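Local coordinates for N-acylglucosamine 2-epimerase (Marinomonas mediterranea, PDB 5X32), which catalyses the reversible isomerization of D-mannose to D-fructose and, less efficiently, acts on D-lyxose, at residues C112-S123 with W136-L144. Residues are numbered along the deposited sequence; the frame is centred on the assembly and turned at random.
Sequences CYGLAFVILAYS and WIEVTYDLL. With PO4 (phosphate ion), chain C.
With CG of Tyr122 anti to its own carbonyl carbon (chi1 -73°) and that of Trp136 likewise (chi1 -63°), the two aromatic side chains cross at about a right angle between antiparallel helices. Trp136 CB lies over one face of the phenol ring, 3.8 Å from its centroid, a CH-pi contact, and the indole turns an edge toward that face, with planes at 51°. Thr140 OG1 meets the rim of the same ring in its plane, 3.6 Å from Tyr122 CE2, while donating a hydrogen bond to Trp136 O from above the carbonyl plane. That bond helps to hold the threonine's rotation, and its side chain enters as a knob among Leu115, Val118, Ile119 and Tyr122. Tyr122 OH is hydrogen-bonded to Tyr96 OH; were Tyr122 replaced by an alanine, Trp136 CB would probably lose its cover and Tyr96 this bond. Farther along, Leu144 CD1 and Ile119 CD1 meet tip to tip at 3.7 Å, and Leu115 CD1 packs 3.5 Å from Leu144 CG. The two helices, whose segment axes approach to 9.2 Å, form a helical hairpin, as expected of the six-hairpin fold of this family; helix 173-190 packs against Ile119 and Leu144, helix 52-69 against Phe117, and strand 155-160 bonds to the backbone of Cys112.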
ATOM      1  N   CYS A 112     -10.924   7.234   5.958  1.00 59.72           N
ATOM      2  CA  CYS A 112     -10.340   7.854   4.782  1.00 55.99           C
ATOM      3  C   CYS A 112      -9.425   6.861   4.066  1.00 54.71           C
ATOM      4  O   CYS A 112      -9.415   6.787   2.827  1.00 47.34           O
ATOM      5  CB  CYS A 112      -9.565   9.111   5.172  1.00 56.70           C
ATOM      6  SG  CYS A 112      -8.823   9.940   3.755  1.00 58.85           S
ATOM      7  N   TYR A 113      -8.706   6.064   4.862  1.00 46.32           N
ATOM      8  CA  TYR A 113      -7.848   5.001   4.348  1.00 47.96           C
ATOM      9  C   TYR A 113      -8.598   4.085   3.355  1.00 51.90           C
ATOM     10  O   TYR A 113      -8.151   3.839   2.206  1.00 47.93           O
ATOM     11  CB  TYR A 113      -7.323   4.193   5.538  1.00 52.60           C
ATOM     12  CG  TYR A 113      -6.262   3.153   5.234  1.00 58.87           C
ATOM     13  CD1 TYR A 113      -6.611   1.866   4.833  1.00 55.10           C
ATOM     14  CD2 TYR A 113      -4.916   3.440   5.392  1.00 58.24           C
ATOM     15  CE1 TYR A 113      -5.648   0.926   4.564  1.00 54.50           C
ATOM     16  CE2 TYR A 113      -3.950   2.496   5.129  1.00 59.87           C
ATOM     17  CZ  TYR A 113      -4.320   1.246   4.715  1.00 53.19           C
ATOM     18  OH  TYR A 113      -3.362   0.309   4.454  1.00 55.30           O
ATOM     19  N   GLY A 114      -9.781   3.651   3.791  1.00 51.26           N
ATOM     20  CA  GLY A 114     -10.666   2.843   2.983  1.00 48.44           C
ATOM     21  C   GLY A 114     -11.031   3.547   1.696  1.00 49.02           C
ATOM     22  O   GLY A 114     -10.920   2.974   0.616  1.00 42.11           O
ATOM     23  N   LEU A 115     -11.447   4.804   1.803  1.00 53.11           N
ATOM     24  CA  LEU A 115     -11.841   5.566   0.620  1.00 57.42           C
ATOM     25  C   LEU A 115     -10.691   5.668  -0.396  1.00 56.96           C
ATOM     26  O   LEU A 115     -10.911   5.551  -1.608  1.00 55.44           O
ATOM     27  CB  LEU A 115     -12.325   6.960   1.031  1.00 60.32           C
ATOM     28  CG  LEU A 115     -13.724   7.033   1.660  1.00 57.90           C
ATOM     29  CD1 LEU A 115     -14.098   8.484   1.914  1.00 56.90           C
ATOM     30  CD2 LEU A 115     -14.787   6.332   0.814  1.00 54.43           C
ATOM     31  N   ALA A 116      -9.469   5.854   0.103  1.00 51.73           N
ATOM     32  CA  ALA A 116      -8.308   5.874  -0.777  1.00 56.35           C
ATOM     33  C   ALA A 116      -8.251   4.563  -1.531  1.00 48.54           C
ATOM     34  O   ALA A 116      -8.142   4.551  -2.753  1.00 51.31           O
ATOM     35  CB  ALA A 116      -6.998   6.121   0.011  1.00 50.61           C
ATOM     36  N   PHE A 117      -8.387   3.448  -0.829  1.00 51.12           N
ATOM     37  CA  PHE A 117      -8.267   2.190  -1.559  1.00 50.91           C
ATOM     38  C   PHE A 117      -9.468   1.940  -2.487  1.00 53.86           C
ATOM     39  O   PHE A 117      -9.351   1.231  -3.501  1.00 49.80           O
ATOM     40  CB  PHE A 117      -8.053   1.028  -0.599  1.00 50.51           C
ATOM     41  CG  PHE A 117      -6.608   0.770  -0.314  1.00 45.99           C
ATOM     42  CD1 PHE A 117      -5.792   0.237  -1.291  1.00 44.07           C
ATOM     43  CD2 PHE A 117      -6.064   1.063   0.924  1.00 50.43           C
ATOM     44  CE1 PHE A 117      -4.448   0.013  -1.046  1.00 48.00           C
ATOM     45  CE2 PHE A 117      -4.716   0.841   1.178  1.00 54.75           C
ATOM     46  CZ  PHE A 117      -3.911   0.305   0.191  1.00 51.58           C
ATOM     47  N   VAL A 118     -10.612   2.550  -2.166  1.00 56.57           N
ATOM     48  CA  VAL A 118     -11.778   2.483  -3.035  1.00 50.91           C
ATOM     49  C   VAL A 118     -11.462   3.199  -4.359  1.00 53.59           C
ATOM     50  O   VAL A 118     -11.716   2.657  -5.451  1.00 53.09           O
ATOM     51  CB  VAL A 118     -13.028   3.104  -2.368  1.00 57.66           C
ATOM     52  CG1 VAL A 118     -14.149   3.314  -3.396  1.00 51.77           C
ATOM     53  CG2 VAL A 118     -13.536   2.196  -1.265  1.00 56.72           C
ATOM     54  N   ILE A 119     -10.860   4.386  -4.262  1.00 50.81           N
ATOM     55  CA  ILE A 119     -10.400   5.115  -5.444  1.00 51.77           C
ATOM     56  C   ILE A 119      -9.352   4.323  -6.234  1.00 54.76           C
ATOM     57  O   ILE A 119      -9.422   4.244  -7.462  1.00 56.29           O
ATOM     58  CB  ILE A 119      -9.820   6.493  -5.057  1.00 57.10           C
ATOM     59  CG1 ILE A 119     -10.955   7.457  -4.722  1.00 62.03           C
ATOM     60  CG2 ILE A 119      -8.981   7.080  -6.187  1.00 59.62           C
ATOM     61  CD1 ILE A 119     -10.499   8.785  -4.213  1.00 56.45           C
ATOM     62  N   LEU A 120      -8.410   3.703  -5.531  1.00 51.71           N
ATOM     63  CA  LEU A 120      -7.394   2.885  -6.189  1.00 55.23           C
ATOM     64  C   LEU A 120      -8.031   1.763  -7.005  1.00 53.55           C
ATOM     65  O   LEU A 120      -7.703   1.555  -8.196  1.00 57.07           O
ATOM     66  CB  LEU A 120      -6.430   2.300  -5.156  1.00 51.64           C
ATOM     67  CG  LEU A 120      -5.282   1.491  -5.752  1.00 53.81           C
ATOM     68  CD1 LEU A 120      -4.269   2.396  -6.440  1.00 53.80           C
ATOM     69  CD2 LEU A 120      -4.636   0.592  -4.703  1.00 58.78           C
ATOM     70  N   ALA A 121      -8.966   1.062  -6.366  1.00 50.60           N
ATOM     71  CA  ALA A 121      -9.686  -0.025  -7.025  1.00 56.61           C
ATOM     72  C   ALA A 121     -10.467   0.489  -8.243  1.00 59.41           C
ATOM     73  O   ALA A 121     -10.435  -0.139  -9.303  1.00 65.10           O
ATOM     74  CB  ALA A 121     -10.627  -0.724  -6.048  1.00 53.38           C
ATOM     75  N   TYR A 122     -11.139   1.635  -8.118  1.00 54.86           N
ATOM     76  CA  TYR A 122     -11.871   2.169  -9.279  1.00 64.65           C
ATOM     77  C   TYR A 122     -10.929   2.554 -10.415  1.00 68.05           C
ATOM     78  O   TYR A 122     -11.271   2.300 -11.574  1.00 63.30           O
ATOM     79  CB  TYR A 122     -12.761   3.370  -8.896  1.00 61.47           C
ATOM     80  CG  TYR A 122     -13.979   2.950  -8.098  1.00 58.15           C
ATOM     81  CD1 TYR A 122     -14.456   1.652  -8.184  1.00 51.45           C
ATOM     82  CD2 TYR A 122     -14.614   3.827  -7.224  1.00 54.77           C
ATOM     83  CE1 TYR A 122     -15.546   1.242  -7.453  1.00 58.86           C
ATOM     84  CE2 TYR A 122     -15.712   3.425  -6.485  1.00 52.72           C
ATOM     85  CZ  TYR A 122     -16.176   2.126  -6.606  1.00 55.60           C
ATOM     86  OH  TYR A 122     -17.260   1.687  -5.880  1.00 55.30           O
ATOM     87  N   SER A 123      -9.753   3.119 -10.098  1.00 60.30           N
ATOM     88  CA  SER A 123      -8.757   3.394 -11.135  1.00 58.91           C
ATOM     89  C   SER A 123      -8.485   2.119 -11.902  1.00 63.38           C
ATOM     90  O   SER A 123      -8.609   2.076 -13.124  1.00 65.56           O
ATOM     91  CB  SER A 123      -7.437   3.909 -10.555  1.00 63.85           C
ATOM     92  OG  SER A 123      -7.599   5.118  -9.848  1.00 74.13           O
ATOM     93  N   TRP A 136     -17.147   6.850 -11.122  1.00 67.55           N
ATOM     94  CA  TRP A 136     -17.040   6.351  -9.751  1.00 63.04           C
ATOM     95  C   TRP A 136     -15.902   7.050  -9.007  1.00 67.11           C
ATOM     96  O   TRP A 136     -16.069   7.511  -7.871  1.00 65.73           O
ATOM     97  CB  TRP A 136     -16.799   4.853  -9.755  1.00 63.27           C
ATOM     98  CG  TRP A 136     -17.901   4.081 -10.354  1.00 71.56           C
ATOM     99  CD1 TRP A 136     -19.187   4.490 -10.518  1.00 66.71           C
ATOM    100  CD2 TRP A 136     -17.830   2.747 -10.884  1.00 72.05           C
ATOM    101  NE1 TRP A 136     -19.925   3.495 -11.104  1.00 71.78           N
ATOM    102  CE2 TRP A 136     -19.120   2.416 -11.343  1.00 69.35           C
ATOM    103  CE3 TRP A 136     -16.804   1.803 -11.006  1.00 65.59           C
ATOM    104  CZ2 TRP A 136     -19.414   1.183 -11.920  1.00 61.41           C
ATOM    105  CZ3 TRP A 136     -17.098   0.576 -11.585  1.00 66.62           C
ATOM    106  CH2 TRP A 136     -18.393   0.279 -12.034  1.00 64.24           C
ATOM    107  N   ILE A 137     -14.761   7.170  -9.680  1.00 65.44           N
ATOM    108  CA  ILE A 137     -13.608   7.832  -9.095  1.00 66.72           C
ATOM    109  C   ILE A 137     -14.048   9.226  -8.712  1.00 70.84           C
ATOM    110  O   ILE A 137     -13.902   9.686  -7.550  1.00 66.69           O
ATOM    111  CB  ILE A 137     -12.432   7.920 -10.093  1.00 63.07           C
ATOM    112  CG1 ILE A 137     -11.888   6.534 -10.429  1.00 60.67           C
ATOM    113  CG2 ILE A 137     -11.347   8.831  -9.552  1.00 60.00           C
ATOM    114  CD1 ILE A 137     -10.900   6.544 -11.554  1.00 60.36           C
ATOM    115  N   GLU A 138     -14.704   9.840  -9.692  1.00 70.35           N
ATOM    116  CA  GLU A 138     -15.132  11.224  -9.587  1.00 73.88           C
ATOM    117  C   GLU A 138     -16.120  11.347  -8.430  1.00 70.16           C
ATOM    118  O   GLU A 138     -16.058  12.319  -7.671  1.00 67.03           O
ATOM    119  CB  GLU A 138     -15.717  11.687 -10.925  1.00 73.10           C
ATOM    120  CG  GLU A 138     -16.589  12.914 -10.907  1.00 76.10           C
ATOM    121  CD  GLU A 138     -17.210  13.180 -12.282  1.00 87.40           C
ATOM    122  OE1 GLU A 138     -16.583  12.857 -13.323  1.00 79.80           O
ATOM    123  OE2 GLU A 138     -18.359  13.669 -12.317  1.00 95.17           O
ATOM    124  N   VAL A 139     -16.988  10.343  -8.265  1.00 62.01           N
ATOM    125  CA  VAL A 139     -17.960  10.402  -7.179  1.00 62.49           C
ATOM    126  C   VAL A 139     -17.229  10.330  -5.849  1.00 67.95           C
ATOM    127  O   VAL A 139     -17.451  11.152  -4.954  1.00 67.74           O
ATOM    128  CB  VAL A 139     -18.986   9.248  -7.204  1.00 66.26           C
ATOM    129  CG1 VAL A 139     -19.874   9.312  -5.944  1.00 53.04           C
ATOM    130  CG2 VAL A 139     -19.818   9.263  -8.479  1.00 60.47           C
ATOM    131  N   THR A 140     -16.316   9.365  -5.748  1.00 67.30           N
ATOM    132  CA  THR A 140     -15.682   9.069  -4.472  1.00 64.41           C
ATOM    133  C   THR A 140     -14.812  10.231  -4.035  1.00 62.53           C
ATOM    134  O   THR A 140     -14.815  10.630  -2.854  1.00 61.37           O
ATOM    135  CB  THR A 140     -14.867   7.781  -4.558  1.00 65.89           C
ATOM    136  OG1 THR A 140     -15.709   6.742  -5.076  1.00 67.44           O
ATOM    137  CG2 THR A 140     -14.362   7.378  -3.178  1.00 61.20           C
ATOM    138  N   TYR A 141     -14.136  10.829  -5.004  1.00 60.63           N
ATOM    139  CA  TYR A 141     -13.336  12.002  -4.710  1.00 66.46           C
ATOM    140  C   TYR A 141     -14.214  13.073  -4.046  1.00 70.01           C
ATOM    141  O   TYR A 141     -13.812  13.666  -3.039  1.00 70.30           O
ATOM    142  CB  TYR A 141     -12.668  12.543  -5.989  1.00 64.35           C
ATOM    143  CG  TYR A 141     -11.745  13.704  -5.726  1.00 69.34           C
ATOM    144  CD1 TYR A 141     -12.219  15.006  -5.730  1.00 71.05           C
ATOM    145  CD2 TYR A 141     -10.401  13.499  -5.449  1.00 68.66           C
ATOM    146  CE1 TYR A 141     -11.376  16.070  -5.483  1.00 73.97           C
ATOM    147  CE2 TYR A 141      -9.550  14.552  -5.203  1.00 64.31           C
ATOM    148  CZ  TYR A 141     -10.038  15.838  -5.217  1.00 72.52           C
ATOM    149  OH  TYR A 141      -9.192  16.903  -4.962  1.00 71.75           O
ATOM    150  N   ASP A 142     -15.445  13.255  -4.531  1.00 68.43           N
ATOM    151  CA  ASP A 142     -16.244  14.333  -3.969  1.00 70.08           C
ATOM    152  C   ASP A 142     -16.791  13.967  -2.605  1.00 70.57           C
ATOM    153  O   ASP A 142     -16.882  14.846  -1.735  1.00 71.32           O
ATOM    154  CB  ASP A 142     -17.390  14.737  -4.906  1.00 71.52           C
ATOM    155  CG  ASP A 142     -16.934  14.927  -6.334  1.00 83.49           C
ATOM    156  OD1 ASP A 142     -16.034  15.772  -6.575  1.00 87.56           O
ATOM    157  OD2 ASP A 142     -17.548  14.313  -7.225  1.00 82.66           O
ATOM    158  N   LEU A 143     -17.025  12.673  -2.373  1.00 67.11           N
ATOM    159  CA  LEU A 143     -17.404  12.228  -1.045  1.00 62.74           C
ATOM    160  C   LEU A 143     -16.321  12.654  -0.069  1.00 72.54           C
ATOM    161  O   LEU A 143     -16.607  13.131   1.032  1.00 73.35           O
ATOM    162  CB  LEU A 143     -17.587  10.721  -1.021  1.00 63.10           C
ATOM    163  CG  LEU A 143     -17.774  10.100   0.360  1.00 66.81           C
ATOM    164  CD1 LEU A 143     -19.046  10.569   1.022  1.00 71.95           C
ATOM    165  CD2 LEU A 143     -17.808   8.591   0.230  1.00 64.97           C
ATOM    166  N   LEU A 144     -15.081  12.599  -0.540  1.00 69.91           N
ATOM    167  CA  LEU A 144     -13.950  12.852   0.320  1.00 73.11           C
ATOM    168  C   LEU A 144     -13.858  14.350   0.496  1.00 69.11           C
ATOM    169  O   LEU A 144     -13.741  14.849   1.629  1.00 68.29           O
ATOM    170  CB  LEU A 144     -12.701  12.252  -0.329  1.00 72.73           C
ATOM    171  CG  LEU A 144     -12.320  10.834   0.093  1.00 64.77           C
ATOM    172  CD1 LEU A 144     -11.442  10.196  -0.948  1.00 57.76           C
ATOM    173  CD2 LEU A 144     -11.585  10.891   1.431  1.00 63.91           C
TER
HETATM  174  P   PO4 C 401       0.191   0.792   5.333  1.00 84.04           P
HETATM  175  O1  PO4 C 401      -0.269   2.076   5.989  1.00 72.41           O
HETATM  176  O2  PO4 C 401       0.878  -0.080   6.372  1.00 73.69           O
HETATM  177  O3  PO4 C 401       1.172   1.029   4.195  1.00 69.96           O
HETATM  178  O4  PO4 C 401      -1.046   0.138   4.771  1.00 72.61           O